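Local coordinates for translation initiation factor eif-2b-like protein (Chaetomium thermophilum, PDB 4ZEO) that is the delta subunit of the heterodecameric eIF2B complex, the guanine nucleotide exchange factor for eIF2, and probably helps regulate that exchange during translation initiation, at residues Ala370-Ala375 against Leu425-His430; His292-Lys297 against Leu391-Asn396. All blocks are in the same frame, centred on the assembly; numbering follows the deposited sequence.

Contact 1. Residues Ala370-Ala375 against Leu425-His430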
loop_
_atom_site.group_PDB
_atom_site.type_symbol
_atom_site.label_atom_id
_atom_site.label_comp_id
_atom_site.label_asym_id
_atom_site.label_seq_id
_atom_site.Cartn_x
_atom_site.Cartn_y
_atom_site.Cartn_z
ATOM N N ALA A 370 -7.720 -1.959 7.149
ATOM C CA ALA A 370 -8.341 -1.776 5.838
ATOM C C ALA A 370 -9.602 -0.912 5.988
ATOM O O ALA A 370 -10.095 -0.755 7.109
ATOM C CB ALA A 370 -8.656 -3.143 5.203
ATOM N N PRO A 371 -10.120 -0.347 4.876
ATOM C CA PRO A 371 -11.320 0.494 4.994
ATOM C C PRO A 371 -12.464 -0.227 5.674
ATOM O O PRO A 371 -12.696 -1.425 5.465
ATOM C CB PRO A 371 -11.682 0.810 3.541
ATOM C CG PRO A 371 -10.410 0.758 2.828
ATOM C CD PRO A 371 -9.638 -0.385 3.480
ATOM N N SER A 372 -13.185 0.539 6.467
ATOM C CA SER A 372 -14.225 0.021 7.323
ATOM C C SER A 372 -15.265 -0.775 6.508
ATOM O O SER A 372 -15.714 -0.335 5.446
ATOM C CB SER A 372 -14.846 1.193 8.073
ATOM O OG SER A 372 -16.114 0.870 8.566
ATOM N N GLY A 373 -15.629 -1.955 7.006
ATOM C CA GLY A 373 -16.503 -2.873 6.283
ATOM C C GLY A 373 -15.768 -4.064 5.663
ATOM O O GLY A 373 -16.403 -5.061 5.317
ATOM N N THR A 374 -14.432 -3.995 5.575
ATOM C CA THR A 374 -13.621 -5.115 5.092
ATOM C C THR A 374 -13.729 -6.323 6.024
ATOM O O THR A 374 -13.824 -7.472 5.569
ATOM C CB THR A 374 -12.129 -4.720 4.966
ATOM O OG1 THR A 374 -11.996 -3.701 3.970
ATOM C CG2 THR A 374 -11.245 -5.924 4.585
ATOM N N ALA A 375 -13.718 -6.045 7.331
ATOM C CA ALA A 375 -13.806 -7.075 8.358
ATOM C C ALA A 375 -15.119 -7.851 8.284
ATOM O O ALA A 375 -15.128 -9.067 8.463
ATOM C CB ALA A 375 -13.645 -6.465 9.744
ATOM N N LEU A 425 -12.215 5.624 9.722
ATOM C CA LEU A 425 -12.720 4.989 8.515
ATOM C C LEU A 425 -11.968 3.697 8.152
ATOM O O LEU A 425 -12.020 3.225 7.017
ATOM C CB LEU A 425 -12.670 6.010 7.373
ATOM C CG LEU A 425 -11.319 6.678 7.103
ATOM C CD1 LEU A 425 -10.453 5.829 6.166
ATOM C CD2 LEU A 425 -11.513 8.073 6.541
ATOM N N PHE A 426 -11.319 3.114 9.152
ATOM C CA PHE A 426 -10.609 1.853 9.012
ATOM C C PHE A 426 -11.175 0.871 10.018
ATOM O O PHE A 426 -11.674 1.288 11.062
ATOM C CB PHE A 426 -9.104 2.037 9.252
ATOM C CG PHE A 426 -8.396 2.789 8.164
ATOM C CD1 PHE A 426 -8.299 2.258 6.881
ATOM C CD2 PHE A 426 -7.853 4.053 8.414
ATOM C CE1 PHE A 426 -7.661 2.957 5.872
ATOM C CE2 PHE A 426 -7.207 4.762 7.405
ATOM C CZ PHE A 426 -7.109 4.209 6.131
ATOM N N ASP A 427 -11.143 -0.421 9.697
ATOM C CA ASP A 427 -11.467 -1.426 10.704
ATOM C C ASP A 427 -10.360 -2.501 10.718
ATOM O O ASP A 427 -9.459 -2.507 9.871
ATOM C CB ASP A 427 -12.875 -2.028 10.492
ATOM C CG ASP A 427 -13.012 -2.868 9.213
ATOM O OD1 ASP A 427 -12.005 -3.249 8.592
ATOM O OD2 ASP A 427 -14.160 -3.156 8.823
ATOM N N ASN A 428 -10.417 -3.394 11.694
ATOM C CA ASN A 428 -9.410 -4.426 11.829
ATOM C C ASN A 428 -9.910 -5.815 11.482
ATOM O O ASN A 428 -10.878 -6.297 12.066
ATOM C CB ASN A 428 -8.876 -4.413 13.251
ATOM C CG ASN A 428 -7.673 -5.287 13.420
ATOM O OD1 ASN A 428 -7.752 -6.343 14.048
ATOM N ND2 ASN A 428 -6.550 -4.883 12.826
ATOM N N THR A 429 -9.250 -6.474 10.536
ATOM C CA THR A 429 -9.631 -7.848 10.244
ATOM C C THR A 429 -8.655 -8.797 10.923
ATOM O O THR A 429 -7.492 -8.908 10.505
ATOM C CB THR A 429 -9.682 -8.143 8.715
ATOM O OG1 THR A 429 -10.671 -7.311 8.077
ATOM C CG2 THR A 429 -10.051 -9.601 8.476
ATOM N N HIS A 430 -9.148 -9.518 11.942
ATOM C CA HIS A 430 -8.321 -10.452 12.724
ATOM C C HIS A 430 -7.815 -11.553 11.789
ATOM O O HIS A 430 -8.518 -11.939 10.860
ATOM C CB HIS A 430 -9.133 -11.059 13.857
ATOM C CG HIS A 430 -8.310 -11.787 14.871
ATOM N ND1 HIS A 430 -7.800 -13.048 14.639
ATOM C CD2 HIS A 430 -7.972 -11.477 16.146
ATOM C CE1 HIS A 430 -7.134 -13.456 15.704
ATOM N NE2 HIS A 430 -7.233 -12.525 16.636
#

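Contact 2. Residues His292-Lys297 against Leu391-Asn396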
loop_
_atom_site.group_PDB
_atom_site.type_symbol
_atom_site.label_atom_id
_atom_site.label_comp_id
_atom_site.label_asym_id
_atom_site.label_seq_id
_atom_site.Cartn_x
_atom_site.Cartn_y
_atom_site.Cartn_z
ATOM N N HIS A 292 -9.650 -1.633 -4.355
ATOM C CA HIS A 292 -8.252 -1.664 -3.962
ATOM C C HIS A 292 -7.414 -1.957 -5.199
ATOM O O HIS A 292 -7.680 -2.918 -5.927
ATOM C CB HIS A 292 -7.986 -2.724 -2.889
ATOM C CG HIS A 292 -6.684 -2.532 -2.165
ATOM N ND1 HIS A 292 -5.472 -2.930 -2.688
ATOM C CD2 HIS A 292 -6.417 -1.990 -0.951
ATOM C CE1 HIS A 292 -4.510 -2.632 -1.828
ATOM N NE2 HIS A 292 -5.057 -2.057 -0.772
ATOM N N ARG A 293 -6.359 -1.175 -5.381
ATOM C CA ARG A 293 -5.509 -1.264 -6.568
ATOM C C ARG A 293 -4.932 -2.677 -6.828
ATOM O O ARG A 293 -4.929 -3.148 -7.956
ATOM C CB ARG A 293 -4.372 -0.242 -6.429
ATOM C CG ARG A 293 -3.306 -0.279 -7.501
ATOM C CD ARG A 293 -2.110 0.611 -7.104
ATOM N NE ARG A 293 -1.784 0.391 -5.696
ATOM C CZ ARG A 293 -0.863 -0.465 -5.270
ATOM N NH1 ARG A 293 -0.641 -0.627 -3.967
ATOM N NH2 ARG A 293 -0.164 -1.166 -6.155
ATOM N N LEU A 294 -4.462 -3.362 -5.791
ATOM C CA LEU A 294 -3.905 -4.697 -5.983
ATOM C C LEU A 294 -4.985 -5.676 -6.480
ATOM O O LEU A 294 -4.715 -6.512 -7.350
ATOM C CB LEU A 294 -3.267 -5.207 -4.696
ATOM C CG LEU A 294 -1.984 -4.515 -4.246
ATOM C CD1 LEU A 294 -1.448 -5.181 -2.992
ATOM C CD2 LEU A 294 -0.940 -4.552 -5.347
ATOM N N VAL A 295 -6.200 -5.569 -5.931
ATOM C CA VAL A 295 -7.302 -6.417 -6.361
ATOM C C VAL A 295 -7.672 -6.139 -7.821
ATOM O O VAL A 295 -7.810 -7.048 -8.628
ATOM C CB VAL A 295 -8.537 -6.223 -5.448
ATOM C CG1 VAL A 295 -9.770 -6.942 -6.011
ATOM C CG2 VAL A 295 -8.222 -6.673 -4.036
ATOM N N GLU A 296 -7.762 -4.866 -8.161
ATOM C CA GLU A 296 -8.054 -4.442 -9.523
ATOM C C GLU A 296 -7.030 -4.974 -10.534
ATOM O O GLU A 296 -7.415 -5.487 -11.594
ATOM C CB GLU A 296 -8.120 -2.908 -9.581
ATOM C CG GLU A 296 -8.419 -2.315 -10.952
ATOM C CD GLU A 296 -8.733 -0.830 -10.870
ATOM O OE1 GLU A 296 -8.987 -0.327 -9.754
ATOM O OE2 GLU A 296 -8.725 -0.154 -11.916
ATOM N N LYS A 297 -5.743 -4.853 -10.195
ATOM C CA LYS A 297 -4.653 -5.320 -11.052
ATOM C C LYS A 297 -4.706 -6.823 -11.269
ATOM O O LYS A 297 -4.454 -7.323 -12.387
ATOM C CB LYS A 297 -3.288 -4.961 -10.454
ATOM C CG LYS A 297 -2.922 -3.481 -10.396
ATOM C CD LYS A 297 -2.797 -2.824 -11.732
ATOM C CE LYS A 297 -2.430 -1.337 -11.555
ATOM N NZ LYS A 297 -2.305 -0.604 -12.860
ATOM N N LEU A 391 -4.132 -9.349 -0.332
ATOM C CA LEU A 391 -3.011 -8.923 -1.185
ATOM C C LEU A 391 -2.337 -7.700 -0.588
ATOM O O LEU A 391 -2.992 -6.681 -0.334
ATOM C CB LEU A 391 -3.491 -8.601 -2.587
ATOM C CG LEU A 391 -4.391 -9.640 -3.264
ATOM C CD1 LEU A 391 -4.893 -9.145 -4.632
ATOM C CD2 LEU A 391 -3.643 -10.968 -3.397
ATOM N N CYS A 392 -1.038 -7.801 -0.325
ATOM C CA CYS A 392 -0.351 -6.703 0.337
ATOM C C CYS A 392 1.177 -6.733 0.141
ATOM O O CYS A 392 1.805 -7.790 0.217
ATOM C CB CYS A 392 -0.722 -6.747 1.834
ATOM S SG CYS A 392 -0.252 -5.338 2.826
ATOM N N GLU A 393 1.770 -5.559 -0.031
ATOM C CA GLU A 393 3.219 -5.435 -0.188
ATOM C C GLU A 393 3.862 -5.614 1.182
ATOM O O GLU A 393 3.294 -5.205 2.188
ATOM C CB GLU A 393 3.594 -4.066 -0.793
ATOM C CG GLU A 393 2.986 -3.804 -2.163
ATOM C CD GLU A 393 1.580 -3.150 -2.128
ATOM O OE1 GLU A 393 0.878 -3.192 -1.078
ATOM O OE2 GLU A 393 1.183 -2.580 -3.168
ATOM N N THR A 394 5.063 -6.174 1.211
ATOM C CA THR A 394 5.749 -6.455 2.470
ATOM C C THR A 394 6.034 -5.185 3.251
ATOM O O THR A 394 6.068 -5.212 4.477
ATOM C CB THR A 394 7.096 -7.205 2.253
ATOM O OG1 THR A 394 7.963 -6.423 1.427
ATOM C CG2 THR A 394 6.867 -8.526 1.610
ATOM N N ILE A 395 6.237 -4.080 2.536
ATOM C CA ILE A 395 6.582 -2.776 3.140
ATOM C C ILE A 395 5.431 -2.239 4.040
ATOM O O ILE A 395 5.641 -1.395 4.899
ATOM C CB ILE A 395 6.936 -1.726 2.022
ATOM C CG1 ILE A 395 7.659 -0.500 2.578
ATOM C CG2 ILE A 395 5.692 -1.273 1.251
ATOM C CD1 ILE A 395 9.111 -0.677 2.826
ATOM N N ASN A 396 4.227 -2.762 3.826
ATOM C CA ASN A 396 3.049 -2.417 4.610
ATOM C C ASN A 396 2.950 -3.215 5.932
ATOM O O ASN A 396 2.097 -2.925 6.759
ATOM C CB ASN A 396 1.775 -2.634 3.774
ATOM C CG ASN A 396 1.589 -1.583 2.676
ATOM O OD1 ASN A 396 1.756 -0.390 2.911
ATOM N ND2 ASN A 396 1.260 -2.030 1.474
HETATM O O HOH W 1 2.404 -1.993 -5.258
#

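Contact 1. Residues Ala370-Ala375 against Leu425-His430
Asp427 reaches Gly373 and Ala375 from a rotamer that sets CG between its own backbone N and carbonyl carbon (chi1 67°), and the carboxylate beyond comes up to the start of helix 374-384. The motif is an antiparallel strand pair in which one strand leaves through a type II turn, Pro371 to Thr374, into a helix whose N-terminal amides are met by an acid of the partner strand. Two bonds converge on Asp427 OD2. Gly373 N, at the N-cap position, lies 2.6 Å from Asp427 OD2 and meets it from above the carboxylate plane (51° out of it); Ala375 N, 3.3 Å from the same Asp427 OD2, arrives on the syn side from the opposite face. Being amides at the start of the helix, these N-H groups would be expected to stabilise a negative carboxylate. An alanine in place of Asp427 would probably leave both amides without their shared acceptor and the turn less firmly tied to strand 426-429.

The register rests on the hydrogen-bonded pair Ala370-Asp427, with Asp427 N to Ala370 O at 2.8 Å and Ala370 N to Asp427 O at 3.3 Å. One step on, Pro371 and Phe426 form a non-hydrogen-bonded pair, after which Ser372 N donates to Leu425 O at 3.0 Å. Inside the turn, Pro371 O accepts from both Thr374 N and Thr374 OG1, the latter at 2.8 Å. The Phe426 ring presents its edge to the backbone, CD1 being 3.5 Å from Ala370 C, and also meets the ring of His369. Where the helix begins, the side chains of Thr374 and Thr429 cross at about a right angle, and Ala375 CB packs 3.5 Å from Thr429 OG1.

Contact 2. Residues His292-Lys297 against Leu391-Asn396
Leu294 and Leu391 make the close-packed half of this buried contact, where the first turn of helix 293-304 rests on the end of strand 387-391. Their CB atoms are 4.0 Å apart. An extended chi2 of -177° carries Leu294 CD1 over the backbone, 3.4 Å from Leu391 O. In return, Leu391 CD1 lies 3.8 Å from Leu294 O, so each leucine packs on the main chain of the other. Val295 adds a lighter touch through CG2, its side chain crossing that of Leu391 at about a right angle.

The other half is polar, and a water bridges its charges; Arg293 is partly exposed, whereas the leucines are buried. A bend at chi3 (44°) turns NE of Arg293 out of line with its chain, and the guanidinium beyond it meets Glu393 edge-on. In the salt bridge Arg293 NH1 donates to the syn lone pair of Glu393 OE2 at 2.8 Å, nearly straight and in the guanidinium plane. The water accepts from Arg293 NH2 and donates to Glu393 OE2. The strongest partner of Arg293 is Glu269 of helix 246-277, whose OE1 forms a salt bridge with NH2, so two acids share the guanidinium. Between the halves, Leu294 and Glu393 meet tip to tip, Leu294 CD2 being 3.6 Å from Glu393 OE2. At the N-cap, His292 ND1 accepts from Leu294 N at 3.3 Å.

This is the C-terminal edge of the parallel sheet in a Rossmann-like fold: strand 387-391 lies between strands 354-358 and 436-438, helix 246-277 packs on Leu391 and Glu393 through Ile272, and helix 174-191 reaches Arg293 and Glu393 through Ile175.

The centres of contacts 1 and 2 lie 15 Å apart and their nearest atoms about 6 Å, without touching, yet the chain interleaves them: 292-297, 370-375, 391-396, then 425-430. Helix 374-384, begun in contact 1, leads into strand 387-391, whose end enters contact 2. Two further ties join the regions. Tyr289 OH, on the strand just before His292, bonds Ser372 O, and Asn396 pairs through its backbone with Ile362 of the antiparallel sheet that holds contact 1. Contact 1 thus belongs to this small sheet, contact 2 to the interface of the parallel sheet with the long helices. Neither contact includes a bound ligand.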